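Local coordinates for coenzyme F420-dependent N(5),N(10)-methenyltetrahydromethanopterin reductase-related protein (Desulfurobacterium thermolithotrophum DSM 11699, PDB 6HUZ) that is a bacterial [Fe]-hydrogenase paralog that uses tetrahydrofolate derivatives as substrates and binds the iron-guanylylpyridinol cofactor, at residues Gln155-Leu167 with Lys189-Gly203. Numbering follows the deposited sequence.
Sequences QHKHYLIATNELL and KEAYLLPAELVSPVG. With GUE (5,10-Methenyltetrahydrofolate), chain C.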
ATOM      1  N   GLN A 155     -20.188 -19.081  -1.710  1.00 33.41           N
ATOM      2  CA  GLN A 155     -19.145 -18.174  -2.232  1.00 33.24           C
ATOM      3  C   GLN A 155     -17.926 -18.964  -2.697  1.00 38.65           C
ATOM      4  O   GLN A 155     -17.180 -18.481  -3.544  1.00 34.82           O
ATOM      5  CB  GLN A 155     -18.664 -17.156  -1.142  1.00 31.17           C
ATOM      6  CG  GLN A 155     -19.698 -16.099  -0.758  1.00 34.44           C
ATOM      7  CD  GLN A 155     -20.758 -16.582   0.218  1.00 44.64           C
ATOM      8  OE1 GLN A 155     -20.708 -17.697   0.769  1.00 41.35           O
ATOM      9  NE2 GLN A 155     -21.759 -15.751   0.464  1.00 37.13           N
ATOM     10  N   HIS A 156     -17.690 -20.167  -2.132  1.00 35.20           N
ATOM     11  CA  HIS A 156     -16.519 -20.929  -2.550  1.00 31.90           C
ATOM     12  C   HIS A 156     -16.759 -21.513  -3.955  1.00 32.71           C
ATOM     13  O   HIS A 156     -17.378 -22.572  -4.099  1.00 36.02           O
ATOM     14  CB  HIS A 156     -16.179 -22.021  -1.528  1.00 33.26           C
ATOM     15  CG  HIS A 156     -15.032 -22.861  -1.975  1.00 35.57           C
ATOM     16  ND1 HIS A 156     -15.087 -24.237  -1.926  1.00 36.62           N
ATOM     17  CD2 HIS A 156     -13.852 -22.485  -2.528  1.00 33.98           C
ATOM     18  CE1 HIS A 156     -13.931 -24.664  -2.404  1.00 35.83           C
ATOM     19  NE2 HIS A 156     -13.162 -23.640  -2.806  1.00 34.48           N
ATOM     20  N   LYS A 157     -16.284 -20.800  -5.005  1.00 30.78           N
ATOM     21  CA  LYS A 157     -16.476 -21.261  -6.377  1.00 31.68           C
ATOM     22  C   LYS A 157     -15.173 -21.273  -7.100  1.00 28.38           C
ATOM     23  O   LYS A 157     -15.155 -21.154  -8.304  1.00 30.82           O
ATOM     24  CB  LYS A 157     -17.457 -20.335  -7.102  1.00 33.83           C
ATOM     25  CG  LYS A 157     -18.685 -19.999  -6.264  1.00 45.49           C
ATOM     26  CD  LYS A 157     -19.914 -19.660  -7.097  1.00 44.59           C
ATOM     27  CE  LYS A 157     -20.553 -18.363  -6.673  1.00 57.87           C
ATOM     28  NZ  LYS A 157     -22.033 -18.419  -6.822  1.00 78.15           N
ATOM     29  N   HIS A 158     -14.059 -21.406  -6.388  1.00 26.33           N
ATOM     30  CA  HIS A 158     -12.772 -21.318  -7.089  1.00 24.80           C
ATOM     31  C   HIS A 158     -11.679 -21.711  -6.152  1.00 27.04           C
ATOM     32  O   HIS A 158     -11.911 -21.881  -4.959  1.00 29.09           O
ATOM     33  CB  HIS A 158     -12.526 -19.772  -7.400  1.00 27.24           C
ATOM     34  CG  HIS A 158     -12.824 -18.949  -6.173  1.00 29.52           C
ATOM     35  ND1 HIS A 158     -14.093 -18.437  -5.939  1.00 32.55           N
ATOM     36  CD2 HIS A 158     -12.050 -18.696  -5.093  1.00 30.55           C
ATOM     37  CE1 HIS A 158     -14.036 -17.857  -4.749  1.00 31.49           C
ATOM     38  NE2 HIS A 158     -12.830 -17.996  -4.198  1.00 31.13           N
ATOM     39  N   TYR A 159     -10.471 -21.795  -6.684  1.00 28.67           N
ATOM     40  CA  TYR A 159      -9.263 -22.046  -5.902  1.00 29.72           C
ATOM     41  C   TYR A 159      -8.138 -21.142  -6.488  1.00 33.37           C
ATOM     42  O   TYR A 159      -8.097 -20.917  -7.707  1.00 31.10           O
ATOM     43  CB  TYR A 159      -8.793 -23.488  -5.997  1.00 32.72           C
ATOM     44  CG  TYR A 159      -9.594 -24.472  -5.176  1.00 32.65           C
ATOM     45  CD1 TYR A 159      -9.515 -24.479  -3.790  1.00 32.33           C
ATOM     46  CD2 TYR A 159     -10.427 -25.405  -5.788  1.00 34.46           C
ATOM     47  CE1 TYR A 159     -10.239 -25.386  -3.031  1.00 35.05           C
ATOM     48  CE2 TYR A 159     -11.154 -26.324  -5.037  1.00 36.21           C
ATOM     49  CZ  TYR A 159     -11.060 -26.307  -3.656  1.00 38.37           C
ATOM     50  OH  TYR A 159     -11.778 -27.180  -2.888  1.00 38.86           O
ATOM     51  N   LEU A 160      -7.235 -20.666  -5.622  1.00 26.43           N
ATOM     52  CA  LEU A 160      -6.079 -19.898  -6.023  1.00 27.96           C
ATOM     53  C   LEU A 160      -4.955 -20.914  -5.962  1.00 31.22           C
ATOM     54  O   LEU A 160      -4.741 -21.523  -4.904  1.00 27.05           O
ATOM     55  CB  LEU A 160      -5.816 -18.722  -5.075  1.00 27.03           C
ATOM     56  CG  LEU A 160      -6.961 -17.740  -4.904  1.00 32.80           C
ATOM     57  CD1 LEU A 160      -6.472 -16.477  -4.155  1.00 32.77           C
ATOM     58  CD2 LEU A 160      -7.550 -17.348  -6.227  1.00 36.10           C
ATOM     59  N   ILE A 161      -4.263 -21.112  -7.101  1.00 28.49           N
ATOM     60  CA  ILE A 161      -3.180 -22.083  -7.290  1.00 28.46           C
ATOM     61  C   ILE A 161      -1.878 -21.384  -7.598  1.00 34.29           C
ATOM     62  O   ILE A 161      -1.739 -20.675  -8.611  1.00 35.00           O
ATOM     63  CB  ILE A 161      -3.563 -23.129  -8.396  1.00 29.71           C
ATOM     64  CG1 ILE A 161      -4.821 -23.910  -7.990  1.00 28.14           C
ATOM     65  CG2 ILE A 161      -2.411 -24.114  -8.692  1.00 31.21           C
ATOM     66  CD1 ILE A 161      -5.527 -24.551  -9.192  1.00 33.89           C
ATOM     67  N   ALA A 162      -0.912 -21.575  -6.718  1.00 28.69           N
ATOM     68  CA  ALA A 162       0.390 -20.906  -6.857  1.00 25.92           C
ATOM     69  C   ALA A 162       1.224 -21.420  -8.021  1.00 29.20           C
ATOM     70  O   ALA A 162       1.380 -22.616  -8.174  1.00 32.16           O
ATOM     71  CB  ALA A 162       1.186 -21.057  -5.560  1.00 27.07           C
ATOM     72  N   THR A 163       1.785 -20.505  -8.818  1.00 32.29           N
ATOM     73  CA  THR A 163       2.639 -20.852  -9.948  1.00 32.53           C
ATOM     74  C   THR A 163       4.076 -20.370  -9.644  1.00 37.87           C
ATOM     75  O   THR A 163       4.320 -19.748  -8.614  1.00 34.40           O
ATOM     76  CB  THR A 163       2.146 -20.173 -11.236  1.00 35.03           C
ATOM     77  OG1 THR A 163       2.431 -18.778 -11.156  1.00 33.07           O
ATOM     78  CG2 THR A 163       0.661 -20.412 -11.496  1.00 30.27           C
ATOM     79  N   ASN A 164       5.016 -20.654 -10.571  1.00 34.29           N
ATOM     80  CA  ASN A 164       6.415 -20.251 -10.436  1.00 33.78           C
ATOM     81  C   ASN A 164       6.639 -18.807 -10.899  1.00 33.81           C
ATOM     82  O   ASN A 164       7.769 -18.325 -10.854  1.00 30.40           O
ATOM     83  CB  ASN A 164       7.311 -21.169 -11.271  1.00 33.61           C
ATOM     84  CG  ASN A 164       7.229 -22.624 -10.865  1.00 43.90           C
ATOM     85  OD1 ASN A 164       7.425 -22.970  -9.698  1.00 34.44           O
ATOM     86  ND2 ASN A 164       6.935 -23.519 -11.814  1.00 37.84           N
ATOM     87  N   GLU A 165       5.591 -18.119 -11.364  1.00 29.11           N
ATOM     88  CA  GLU A 165       5.752 -16.760 -11.834  1.00 29.42           C
ATOM     89  C   GLU A 165       6.285 -15.832 -10.737  1.00 32.49           C
ATOM     90  O   GLU A 165       5.849 -15.910  -9.583  1.00 33.99           O
ATOM     91  CB  GLU A 165       4.441 -16.247 -12.448  1.00 30.53           C
ATOM     92  CG  GLU A 165       4.592 -14.886 -13.109  1.00 34.96           C
ATOM     93  CD  GLU A 165       3.427 -14.543 -14.013  1.00 51.26           C
ATOM     94  OE1 GLU A 165       2.266 -14.812 -13.621  1.00 40.82           O
ATOM     95  OE2 GLU A 165       3.677 -14.005 -15.116  1.00 45.79           O
ATOM     96  N   LEU A 166       7.271 -14.984 -11.117  1.00 31.39           N
ATOM     97  CA  LEU A 166       7.978 -14.020 -10.266  1.00 30.94           C
ATOM     98  C   LEU A 166       9.015 -14.687  -9.355  1.00 37.40           C
ATOM     99  O   LEU A 166       9.700 -13.964  -8.640  1.00 37.75           O
ATOM    100  CB  LEU A 166       7.027 -13.138  -9.439  1.00 26.15           C
ATOM    101  CG  LEU A 166       5.953 -12.433 -10.238  1.00 29.06           C
ATOM    102  CD1 LEU A 166       5.183 -11.472  -9.372  1.00 28.61           C
ATOM    103  CD2 LEU A 166       6.544 -11.696 -11.402  1.00 31.93           C
ATOM    104  N   LEU A 167       9.169 -16.046  -9.396  1.00 28.94           N
ATOM    105  CA  LEU A 167      10.156 -16.716  -8.543  1.00 31.16           C
ATOM    106  C   LEU A 167      11.490 -16.869  -9.265  1.00 38.08           C
ATOM    107  O   LEU A 167      11.519 -16.984 -10.492  1.00 36.69           O
ATOM    108  CB  LEU A 167       9.697 -18.134  -8.109  1.00 29.60           C
ATOM    109  CG  LEU A 167       8.362 -18.244  -7.382  1.00 29.33           C
ATOM    110  CD1 LEU A 167       8.108 -19.720  -6.932  1.00 29.68           C
ATOM    111  CD2 LEU A 167       8.304 -17.261  -6.203  1.00 32.64           C
ATOM    112  N   LYS A 189     -15.145 -25.676  -9.759  1.00 35.97           N
ATOM    113  CA  LYS A 189     -14.529 -24.425  -9.292  1.00 33.92           C
ATOM    114  C   LYS A 189     -13.631 -23.840 -10.350  1.00 36.74           C
ATOM    115  O   LYS A 189     -12.996 -24.576 -11.081  1.00 37.11           O
ATOM    116  CB  LYS A 189     -13.649 -24.666  -8.052  1.00 33.05           C
ATOM    117  CG  LYS A 189     -14.269 -25.520  -6.980  1.00 39.94           C
ATOM    118  CD  LYS A 189     -15.523 -24.935  -6.425  1.00 42.51           C
ATOM    119  CE  LYS A 189     -15.959 -25.739  -5.235  1.00 40.41           C
ATOM    120  NZ  LYS A 189     -17.373 -25.490  -4.891  1.00 34.56           N
ATOM    121  N   GLU A 190     -13.546 -22.509 -10.417  1.00 35.38           N
ATOM    122  CA  GLU A 190     -12.683 -21.837 -11.364  1.00 32.16           C
ATOM    123  C   GLU A 190     -11.248 -21.969 -10.837  1.00 35.27           C
ATOM    124  O   GLU A 190     -11.034 -21.732  -9.661  1.00 35.26           O
ATOM    125  CB  GLU A 190     -13.081 -20.341 -11.401  1.00 33.56           C
ATOM    126  CG  GLU A 190     -12.371 -19.513 -12.462  1.00 50.81           C
ATOM    127  CD  GLU A 190     -12.823 -19.812 -13.872  1.00 66.92           C
ATOM    128  OE1 GLU A 190     -11.961 -19.870 -14.779  1.00 79.74           O
ATOM    129  OE2 GLU A 190     -14.046 -19.992 -14.067  1.00 59.03           O
ATOM    130  N   ALA A 191     -10.271 -22.333 -11.677  1.00 33.80           N
ATOM    131  CA  ALA A 191      -8.855 -22.408 -11.229  1.00 33.22           C
ATOM    132  C   ALA A 191      -8.151 -21.041 -11.509  1.00 37.21           C
ATOM    133  O   ALA A 191      -7.950 -20.678 -12.669  1.00 35.06           O
ATOM    134  CB  ALA A 191      -8.126 -23.500 -11.985  1.00 35.14           C
ATOM    135  N   TYR A 192      -7.763 -20.298 -10.467  1.00 33.36           N
ATOM    136  CA  TYR A 192      -7.074 -19.017 -10.678  1.00 32.51           C
ATOM    137  C   TYR A 192      -5.584 -19.241 -10.432  1.00 33.86           C
ATOM    138  O   TYR A 192      -5.175 -19.392  -9.286  1.00 33.31           O
ATOM    139  CB  TYR A 192      -7.617 -17.942  -9.721  1.00 33.51           C
ATOM    140  CG  TYR A 192      -9.006 -17.455 -10.072  1.00 33.72           C
ATOM    141  CD1 TYR A 192      -9.276 -16.887 -11.316  1.00 37.86           C
ATOM    142  CD2 TYR A 192     -10.041 -17.528  -9.152  1.00 33.04           C
ATOM    143  CE1 TYR A 192     -10.545 -16.408 -11.630  1.00 40.94           C
ATOM    144  CE2 TYR A 192     -11.317 -17.075  -9.463  1.00 34.21           C
ATOM    145  CZ  TYR A 192     -11.565 -16.510 -10.697  1.00 42.83           C
ATOM    146  OH  TYR A 192     -12.833 -16.079 -10.996  1.00 54.28           O
ATOM    147  N   LEU A 193      -4.768 -19.255 -11.496  1.00 27.53           N
ATOM    148  CA  LEU A 193      -3.318 -19.471 -11.354  1.00 29.84           C
ATOM    149  C   LEU A 193      -2.598 -18.144 -11.069  1.00 29.36           C
ATOM    150  O   LEU A 193      -2.526 -17.279 -11.941  1.00 32.33           O
ATOM    151  CB  LEU A 193      -2.748 -20.090 -12.643  1.00 31.62           C
ATOM    152  CG  LEU A 193      -3.468 -21.350 -13.157  1.00 39.25           C
ATOM    153  CD1 LEU A 193      -2.775 -21.907 -14.382  1.00 40.90           C
ATOM    154  CD2 LEU A 193      -3.554 -22.379 -12.109  1.00 36.40           C
ATOM    155  N   LEU A 194      -2.043 -17.984  -9.877  1.00 26.14           N
ATOM    156  CA  LEU A 194      -1.337 -16.747  -9.536  1.00 26.70           C
ATOM    157  C   LEU A 194       0.124 -16.962  -9.181  1.00 29.96           C
ATOM    158  O   LEU A 194       0.494 -18.031  -8.720  1.00 32.66           O
ATOM    159  CB  LEU A 194      -1.983 -16.102  -8.281  1.00 26.36           C
ATOM    160  CG  LEU A 194      -3.484 -15.875  -8.292  1.00 31.39           C
ATOM    161  CD1 LEU A 194      -3.887 -15.130  -7.043  1.00 33.09           C
ATOM    162  CD2 LEU A 194      -3.926 -15.095  -9.478  1.00 35.74           C
ATOM    163  N   PRO A 195       0.967 -15.920  -9.335  1.00 28.83           N
ATOM    164  CA  PRO A 195       2.354 -16.054  -8.884  1.00 28.20           C
ATOM    165  C   PRO A 195       2.251 -16.453  -7.398  1.00 31.82           C
ATOM    166  O   PRO A 195       1.407 -15.938  -6.640  1.00 30.33           O
ATOM    167  CB  PRO A 195       2.933 -14.641  -9.053  1.00 27.47           C
ATOM    168  CG  PRO A 195       2.049 -13.967 -10.021  1.00 30.13           C
ATOM    169  CD  PRO A 195       0.682 -14.566  -9.844  1.00 25.91           C
ATOM    170  N   ALA A 196       3.090 -17.378  -6.978  1.00 31.55           N
ATOM    171  CA  ALA A 196       3.051 -17.876  -5.601  1.00 28.86           C
ATOM    172  C   ALA A 196       3.003 -16.796  -4.498  1.00 31.71           C
ATOM    173  O   ALA A 196       2.255 -16.935  -3.525  1.00 29.57           O
ATOM    174  CB  ALA A 196       4.221 -18.818  -5.373  1.00 29.85           C
ATOM    175  N   GLU A 197       3.766 -15.730  -4.643  1.00 29.97           N
ATOM    176  CA  GLU A 197       3.776 -14.702  -3.612  1.00 28.64           C
ATOM    177  C   GLU A 197       2.455 -13.924  -3.484  1.00 30.81           C
ATOM    178  O   GLU A 197       2.180 -13.364  -2.426  1.00 29.88           O
ATOM    179  CB  GLU A 197       4.932 -13.741  -3.864  1.00 28.31           C
ATOM    180  CG  GLU A 197       5.313 -12.897  -2.670  1.00 34.45           C
ATOM    181  CD  GLU A 197       6.441 -11.931  -2.968  1.00 38.65           C
ATOM    182  OE1 GLU A 197       6.667 -11.617  -4.162  1.00 30.43           O
ATOM    183  OE2 GLU A 197       7.101 -11.484  -2.001  1.00 31.34           O
ATOM    184  N   LEU A 198       1.648 -13.914  -4.535  1.00 28.35           N
ATOM    185  CA  LEU A 198       0.383 -13.172  -4.550  1.00 27.41           C
ATOM    186  C   LEU A 198      -0.810 -13.946  -4.059  1.00 28.45           C
ATOM    187  O   LEU A 198      -1.861 -13.330  -3.837  1.00 25.57           O
ATOM    188  CB  LEU A 198       0.123 -12.654  -5.983  1.00 26.79           C
ATOM    189  CG  LEU A 198       1.264 -11.790  -6.585  1.00 31.78           C
ATOM    190  CD1 LEU A 198       0.840 -11.124  -7.894  1.00 28.37           C
ATOM    191  CD2 LEU A 198       1.728 -10.729  -5.633  1.00 28.22           C
ATOM    192  N   VAL A 199      -0.700 -15.294  -3.911  1.00 28.21           N
ATOM    193  CA  VAL A 199      -1.832 -16.091  -3.435  1.00 25.87           C
ATOM    194  C   VAL A 199      -2.290 -15.554  -2.061  1.00 27.57           C
ATOM    195  O   VAL A 199      -3.487 -15.313  -1.871  1.00 24.72           O
ATOM    196  CB  VAL A 199      -1.500 -17.605  -3.420  1.00 28.48           C
ATOM    197  CG1 VAL A 199      -2.569 -18.406  -2.659  1.00 26.89           C
ATOM    198  CG2 VAL A 199      -1.348 -18.127  -4.858  1.00 28.62           C
ATOM    199  N   SER A 200      -1.371 -15.360  -1.103  1.00 21.96           N
ATOM    200  CA  SER A 200      -1.778 -14.843   0.214  1.00 23.66           C
ATOM    201  C   SER A 200      -2.487 -13.426   0.186  1.00 28.64           C
ATOM    202  O   SER A 200      -3.597 -13.302   0.705  1.00 28.76           O
ATOM    203  CB  SER A 200      -0.568 -14.819   1.159  1.00 29.22           C
ATOM    204  OG  SER A 200      -0.769 -14.058   2.340  1.00 26.16           O
ATOM    205  N   PRO A 201      -1.893 -12.354  -0.386  1.00 27.26           N
ATOM    206  CA  PRO A 201      -2.585 -11.049  -0.379  1.00 25.70           C
ATOM    207  C   PRO A 201      -3.902 -11.051  -1.162  1.00 29.35           C
ATOM    208  O   PRO A 201      -4.790 -10.245  -0.890  1.00 26.05           O
ATOM    209  CB  PRO A 201      -1.546 -10.083  -0.978  1.00 25.83           C
ATOM    210  CG  PRO A 201      -0.628 -10.924  -1.775  1.00 29.42           C
ATOM    211  CD  PRO A 201      -0.567 -12.260  -1.022  1.00 24.74           C
ATOM    212  N   VAL A 202      -4.046 -11.957  -2.124  1.00 26.70           N
ATOM    213  CA  VAL A 202      -5.298 -12.037  -2.898  1.00 26.53           C
ATOM    214  C   VAL A 202      -6.332 -12.951  -2.218  1.00 31.00           C
ATOM    215  O   VAL A 202      -7.510 -12.599  -2.193  1.00 32.24           O
ATOM    216  CB  VAL A 202      -5.035 -12.469  -4.369  1.00 28.17           C
ATOM    217  CG1 VAL A 202      -6.352 -12.747  -5.112  1.00 29.95           C
ATOM    218  CG2 VAL A 202      -4.216 -11.391  -5.121  1.00 26.68           C
ATOM    219  N   GLY A 203      -5.908 -14.108  -1.710  1.00 25.32           N
ATOM    220  CA  GLY A 203      -6.804 -15.097  -1.082  1.00 24.18           C
ATOM    221  C   GLY A 203      -7.193 -14.963   0.383  1.00 30.25           C
ATOM    222  O   GLY A 203      -8.336 -15.270   0.764  1.00 29.06           O
TER
HETATM  223  N1  GUE C 402     -12.396 -14.808   2.736  1.00 29.61           N
HETATM  224  C2  GUE C 402     -11.213 -14.903   2.070  1.00 21.20           C
HETATM  225  N3  GUE C 402     -10.095 -15.376   2.631  1.00 21.33           N
HETATM  226  C4  GUE C 402     -10.034 -15.810   3.878  1.00 21.88           C
HETATM  227  C6  GUE C 402     -12.738 -16.675   6.427  1.00 34.07           C
HETATM  228  C1' GUE C 402      -9.076 -16.633  11.730  1.00 38.25           C
HETATM  229  C2' GUE C 402      -8.581 -15.770  10.743  1.00 41.04           C
HETATM  230  C3' GUE C 402      -9.280 -15.594   9.546  1.00 39.05           C
HETATM  231  C4' GUE C 402     -10.474 -16.293   9.304  1.00 40.11           C
HETATM  232  C5' GUE C 402     -10.945 -17.177  10.289  1.00 39.20           C
HETATM  233  O4  GUE C 402      -8.958 -16.254   4.331  1.00 25.02           O
HETATM  234  C4A GUE C 402     -11.288 -15.772   4.662  1.00 29.40           C
HETATM  235  N5  GUE C 402     -11.463 -16.110   6.005  1.00 38.99           N
HETATM  236  C7  GUE C 402     -13.736 -15.576   6.082  1.00 30.87           C
HETATM  237  N8  GUE C 402     -13.654 -15.163   4.685  1.00 29.20           N
HETATM  238  C8A GUE C 402     -12.481 -15.231   4.008  1.00 28.45           C
HETATM  239  N2  GUE C 402     -11.191 -14.458   0.790  1.00 23.08           N
HETATM  240  C9  GUE C 402     -12.571 -16.611   7.953  1.00 40.66           C
HETATM  241  N10 GUE C 402     -11.172 -16.206   8.075  1.00 42.03           N
HETATM  242  C6' GUE C 402     -10.252 -17.334  11.488  1.00 35.73           C
HETATM  243  C11 GUE C 402      -8.330 -16.834  13.032  1.00 41.37           C
HETATM  244  O11 GUE C 402      -7.490 -16.025  13.396  1.00 34.39           O
HETATM  245  N   GUE C 402      -8.590 -17.928  13.758  1.00 40.33           N
HETATM  246  CA  GUE C 402      -7.800 -18.299  14.933  1.00 47.36           C
HETATM  247  C   GUE C 402      -7.227 -19.697  14.809  1.00 45.77           C
HETATM  248  OX1 GUE C 402      -7.824 -20.546  14.097  1.00 38.85           O
HETATM  249  OX2 GUE C 402      -6.166 -19.984  15.406  1.00 46.49           O
HETATM  250  CB  GUE C 402      -8.600 -18.139  16.231  1.00 53.27           C
HETATM  251  CG  GUE C 402     -10.021 -17.601  16.021  1.00 60.81           C
HETATM  252  CD  GUE C 402     -10.843 -17.578  17.303  1.00 65.34           C
HETATM  253  OE1 GUE C 402     -11.511 -16.539  17.558  1.00 61.86           O
HETATM  254  OE2 GUE C 402     -10.839 -18.596  18.045  1.00 61.98           O
HETATM  255  C1  GUE C 402     -10.650 -15.867   6.958  1.00 39.46           C
HETATM  256  O   HOH W   1       5.532 -15.262  -6.644  1.00 27.40           O
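Leu160 forks between strand 190-195 and helix 196-203: its CD2 packs 3.5 Å from Tyr192 CB, while CD1 abuts Gly203 CA at the end of the helix (3.4 Å), where any side chain would collide with it. Chi1 (-57°) sets Leu160 CG anti to the carbonyl carbon, and chi2 (-169°) then splits the methyls between these partners. Small Ala162 lets the helix come close: Ala162 CB lies 3.8 Å from Ala196 CB and beside Val199 CG2. On the other sheet face Ile161 and Leu193 run alongside each other, beneath helix 174-186. That helix makes the crossover of a beta-alpha-beta unit, and the two parallel strands are joined by alternating backbone bonds, such as the nearly straight Tyr192 N to Tyr159 O (2.8 Å). From the helix, Gly203 O accepts a bond from N2 of the bound methenyltetrahydrofolate (3.0 Å). At one polar end Thr163 OG1 receives Glu165 N in an ST turn, and a water links Glu165 O to Glu197 N. At the other, Lys189 sets CG 3.8 Å from Tyr159 CE2, passes CD over one His156 ring face, and donates from NZ to His156 O (3.0 Å). Replacing Lys189 with an alanine is likely to leave that carbonyl without its ammonium donor and both rings without their aliphatic cover.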